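Local structure of protease (5Z6O) at residues 11-16 against 88-93; 239-244 against 254-259. The protein is a subtilisin-like serine protease of the proteinase K type, which probably cleaves casein, gelatin and type IV collagen. All coordinates share one frame; numbering follows the deposited sequence.

Both contacts lie off the central seven-stranded parallel sheet of a single-chain subtilase fold, interaction 1 buried and interaction 2 partly buried, and both away from the catalytic residues and the inhibitor pocket. Interaction 1 joins the short N-terminal helix 11-16 to the loop between helix 73-82 and strand 93-98. Interaction 2 pairs the end of the long helix 227-245 with helix 249-259, close to the C-terminus. They follow one another in series along the chain, yet their centres are about 13 Å apart, and they touch where A89 CB approaches A239 CB at 4.2 Å. They share neighbours in strand 26-29, strand 205-208 and L276, which brings both ends of the chain into one packed region.

Interaction 1 (11-16 against 88-93); sequences WGLSRI and VAKKAS
L13 and I16, one helical turn apart, both reach V88, and this three-residue cluster is the close-packed part of the contact. CD2 of L13 lies 3.8 Å from V88 CG2, while CD1 of I16 lies 3.8 Å from V88 CG1 and 3.9 Å from V88 CG2. V88 thus meets the helix with both methyls: of the two, CG1 meets I16 and CG2 is shared by L13 and I16. The torsions account for this. The I16 CG1 branch sits between the backbone N and the carbonyl carbon (chi1 64°) and extends its CD1 to the valine, whereas L13 holds CG beside its backbone N (chi1 -64°) and brings CD2 across from the neighbouring turn. All three residues are buried, and no hydrogen bond links the two segments. Y26 of strand 26-29 packs on both L13 and I16, and its hydroxyl is hydrogen-bonded to V88 O.

The looser side is that of K90, which is partly exposed. K90 NZ lies 4.3 Å from L13 CD1, and its polar partners are S84 O, G87 O and Q5 OE1, so the ammonium is held by oxygens beyond the two segments. K90 belongs to the type I beta turn from A89 to A92, in which A92 N donates to A89 O at 3.3 Å. The arrangement is a buried apolar helix-to-loop contact of the subtilase alpha/beta fold, placing the N-terminal helix 11-16 against the connection that leads from helix 73-82 into strand 93-98 of the central parallel sheet.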
# COMPACT_ATOMS: atom_id res chain seq x y z
N TRP A 11 -13.00 -8.58 0.65
CA TRP A 11 -12.40 -9.92 0.81
C TRP A 11 -10.91 -9.84 1.08
O TRP A 11 -10.36 -10.74 1.72
CB TRP A 11 -12.67 -10.81 -0.44
CG TRP A 11 -11.90 -10.39 -1.65
CD1 TRP A 11 -12.28 -9.49 -2.61
CD2 TRP A 11 -10.59 -10.84 -2.03
NE1 TRP A 11 -11.28 -9.34 -3.55
CE2 TRP A 11 -10.22 -10.14 -3.20
CE3 TRP A 11 -9.68 -11.74 -1.46
CZ2 TRP A 11 -9.00 -10.34 -3.84
CZ3 TRP A 11 -8.44 -11.92 -2.12
CH2 TRP A 11 -8.14 -11.26 -3.30
N GLY A 12 -10.24 -8.76 0.66
CA GLY A 12 -8.79 -8.70 0.85
C GLY A 12 -8.39 -8.63 2.32
O GLY A 12 -7.38 -9.22 2.73
N LEU A 13 -9.19 -7.94 3.14
CA LEU A 13 -8.90 -7.88 4.56
C LEU A 13 -8.97 -9.26 5.19
O LEU A 13 -8.05 -9.69 5.90
CB LEU A 13 -9.90 -6.95 5.27
CG LEU A 13 -9.85 -5.49 4.85
CD1 LEU A 13 -10.89 -4.73 5.67
CD2 LEU A 13 -8.46 -4.87 5.10
N SER A 14 -10.07 -9.97 4.99
CA SER A 14 -10.16 -11.26 5.64
C SER A 14 -9.17 -12.25 5.06
O SER A 14 -8.73 -13.15 5.77
CB SER A 14 -11.59 -11.80 5.54
OG SER A 14 -12.11 -11.53 4.27
N ARG A 15 -8.75 -12.06 3.80
CA ARG A 15 -7.76 -12.98 3.23
C ARG A 15 -6.44 -12.88 3.96
O ARG A 15 -5.76 -13.89 4.14
CB ARG A 15 -7.55 -12.68 1.74
CG ARG A 15 -6.64 -13.71 1.02
CD ARG A 15 -7.30 -15.08 1.04
NE ARG A 15 -6.41 -16.17 0.61
CZ ARG A 15 -5.59 -16.83 1.43
NH1 ARG A 15 -4.88 -17.84 0.96
NH2 ARG A 15 -5.53 -16.50 2.73
N ILE A 16 -6.01 -11.65 4.31
CA ILE A 16 -4.64 -11.52 4.82
C ILE A 16 -4.49 -11.98 6.27
O ILE A 16 -3.36 -12.06 6.76
CB ILE A 16 -4.10 -10.09 4.71
CG1 ILE A 16 -4.93 -9.15 5.59
CG2 ILE A 16 -4.09 -9.68 3.25
CD1 ILE A 16 -4.28 -7.80 5.92
N VAL A 88 -6.39 -2.02 6.70
CA VAL A 88 -5.54 -2.99 7.38
C VAL A 88 -5.10 -2.48 8.76
O VAL A 88 -5.24 -3.18 9.77
CB VAL A 88 -4.31 -3.33 6.50
CG1 VAL A 88 -3.36 -4.33 7.25
CG2 VAL A 88 -4.77 -4.01 5.20
N ALA A 89 -4.54 -1.27 8.82
CA ALA A 89 -3.93 -0.73 10.03
C ALA A 89 -4.86 0.37 10.52
O ALA A 89 -4.70 1.55 10.18
CB ALA A 89 -2.51 -0.19 9.77
N LYS A 90 -5.84 -0.03 11.34
CA LYS A 90 -7.00 0.82 11.61
C LYS A 90 -6.71 1.96 12.59
O LYS A 90 -7.60 2.78 12.79
CB LYS A 90 -8.14 -0.05 12.15
CG LYS A 90 -8.61 -1.08 11.11
CD LYS A 90 -9.85 -1.82 11.56
CE LYS A 90 -10.10 -2.96 10.61
NZ LYS A 90 -10.72 -2.55 9.34
N LYS A 91 -5.52 2.03 13.18
CA LYS A 91 -5.16 3.15 14.07
C LYS A 91 -3.96 3.94 13.58
O LYS A 91 -3.52 4.86 14.28
CB LYS A 91 -4.88 2.64 15.50
CG LYS A 91 -6.16 2.15 16.16
CD LYS A 91 -5.90 1.67 17.58
CE LYS A 91 -7.20 1.54 18.35
NZ LYS A 91 -6.88 0.92 19.68
N ALA A 92 -3.44 3.62 12.40
CA ALA A 92 -2.29 4.35 11.86
C ALA A 92 -2.71 5.78 11.51
O ALA A 92 -3.89 6.08 11.34
CB ALA A 92 -1.74 3.64 10.60
N SER A 93 -1.71 6.66 11.44
CA SER A 93 -1.89 8.01 10.91
C SER A 93 -1.62 8.01 9.41
O SER A 93 -0.76 7.28 8.93
CB SER A 93 -0.95 9.00 11.58
OG SER A 93 -1.11 9.01 12.99

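Interaction 2 (239-244 against 254-259); sequences AYLMAL and ARIVQD
Apolar contact between the helices rests on L241, whose CD1 meets I256 CG1 at 3.7 Å. With CG anti to the carbonyl carbon (chi1 -70°), the leucine projects from helix 227-245; its methyl sits against I256 and also reaches the aliphatic part of R255, L241 CD1 to R255 CG 4.3 Å. I256 also packs on V234 and A238, earlier turns of the leucine's own helix.

The two segments cross almost at right angles, at 99° between their N-to-C directions, with axes 11.2 Å apart at closest approach. They belong to two consecutive helices of the subtilase fold, joined by a short connection, and only 126 Å² of surface is buried between them.

No hydrogen bond joins the two segments; polar bonds lie within 254-259. R255 NH2 donates to Q258 OE1 at 3.0 Å; the acceptor is near the guanidinium plane, but the donor stands 57° out of the carbonyl plane. R255 NH1 and D259 OD1 form a long salt bridge at 3.9 Å, with the oxygen above the guanidinium plane, and NH1 also bridges to E245 at the end of helix 227-245. D259 OD2, buried at 4.1 Å from L241 CD1, has no polar partner in the model.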
# COMPACT_ATOMS: atom_id res chain seq x y z
N ALA A 239 2.82 -1.16 8.57
CA ALA A 239 2.56 -0.30 9.73
C ALA A 239 2.12 -1.14 10.92
O ALA A 239 2.57 -0.94 12.06
CB ALA A 239 1.51 0.76 9.36
N TYR A 240 1.25 -2.13 10.67
CA TYR A 240 0.82 -3.07 11.69
C TYR A 240 2.01 -3.78 12.35
O TYR A 240 2.09 -3.87 13.58
CB TYR A 240 -0.11 -4.05 11.01
CG TYR A 240 -0.57 -5.19 11.86
CD1 TYR A 240 -1.55 -5.01 12.82
CD2 TYR A 240 -0.02 -6.44 11.69
CE1 TYR A 240 -1.98 -6.08 13.62
CE2 TYR A 240 -0.47 -7.55 12.45
CZ TYR A 240 -1.42 -7.34 13.41
OH TYR A 240 -1.82 -8.42 14.14
N LEU A 241 2.94 -4.31 11.54
CA LEU A 241 4.03 -5.08 12.12
C LEU A 241 5.01 -4.17 12.85
O LEU A 241 5.62 -4.59 13.84
CB LEU A 241 4.76 -5.87 11.03
CG LEU A 241 3.92 -7.02 10.48
CD1 LEU A 241 4.62 -7.68 9.28
CD2 LEU A 241 3.70 -8.06 11.57
N MET A 242 5.19 -2.94 12.37
CA MET A 242 6.04 -1.99 13.08
C MET A 242 5.51 -1.72 14.47
O MET A 242 6.27 -1.71 15.44
CB MET A 242 6.15 -0.66 12.31
CG MET A 242 7.01 -0.78 11.08
SD MET A 242 6.88 0.80 10.13
CE MET A 242 7.99 0.35 8.80
N ALA A 243 4.20 -1.48 14.59
CA ALA A 243 3.66 -1.16 15.90
C ALA A 243 3.55 -2.40 16.78
O ALA A 243 3.62 -2.28 18.00
CB ALA A 243 2.29 -0.48 15.78
N LEU A 244 3.41 -3.58 16.17
CA LEU A 244 3.26 -4.83 16.93
C LEU A 244 4.60 -5.41 17.37
O LEU A 244 4.81 -5.68 18.56
CB LEU A 244 2.49 -5.85 16.09
CG LEU A 244 2.36 -7.26 16.69
CD1 LEU A 244 1.48 -7.20 17.92
CD2 LEU A 244 1.79 -8.25 15.67
N ALA A 254 11.41 -7.66 4.24
CA ALA A 254 11.90 -9.03 4.43
C ALA A 254 11.05 -9.78 5.45
O ALA A 254 10.80 -10.99 5.28
CB ALA A 254 13.37 -9.00 4.88
N ARG A 255 10.57 -9.08 6.48
CA ARG A 255 9.74 -9.73 7.49
C ARG A 255 8.37 -10.11 6.92
O ARG A 255 7.84 -11.20 7.20
CB ARG A 255 9.57 -8.79 8.68
CG ARG A 255 8.62 -9.30 9.77
CD ARG A 255 9.10 -10.61 10.37
NE ARG A 255 8.20 -10.96 11.46
CZ ARG A 255 8.03 -12.19 11.91
NH1 ARG A 255 7.17 -12.41 12.91
NH2 ARG A 255 8.70 -13.20 11.36
N ILE A 256 7.78 -9.24 6.10
CA ILE A 256 6.52 -9.58 5.43
C ILE A 256 6.72 -10.77 4.50
O ILE A 256 5.87 -11.68 4.45
CB ILE A 256 5.98 -8.35 4.68
CG1 ILE A 256 5.45 -7.36 5.69
CG2 ILE A 256 4.93 -8.74 3.62
CD1 ILE A 256 5.33 -5.95 5.11
N VAL A 257 7.84 -10.84 3.79
CA VAL A 257 8.04 -11.97 2.90
C VAL A 257 8.21 -13.26 3.70
O VAL A 257 7.71 -14.33 3.30
CB VAL A 257 9.25 -11.71 1.96
CG1 VAL A 257 9.65 -13.00 1.26
CG2 VAL A 257 8.94 -10.54 0.96
N GLN A 258 8.86 -13.18 4.87
CA GLN A 258 9.06 -14.34 5.73
C GLN A 258 7.73 -14.86 6.27
O GLN A 258 7.53 -16.08 6.37
CB GLN A 258 10.00 -13.95 6.88
CG GLN A 258 10.25 -15.05 7.87
CD GLN A 258 11.19 -14.62 8.99
OE1 GLN A 258 11.05 -13.52 9.55
NE2 GLN A 258 12.14 -15.49 9.33
N ASP A 259 6.83 -13.95 6.65
CA ASP A 259 5.50 -14.34 7.16
C ASP A 259 4.58 -14.87 6.06
O ASP A 259 3.61 -15.58 6.35
CB ASP A 259 4.80 -13.11 7.75
CG ASP A 259 4.96 -12.95 9.24
OD1 ASP A 259 5.14 -13.94 10.00
OD2 ASP A 259 4.80 -11.77 9.67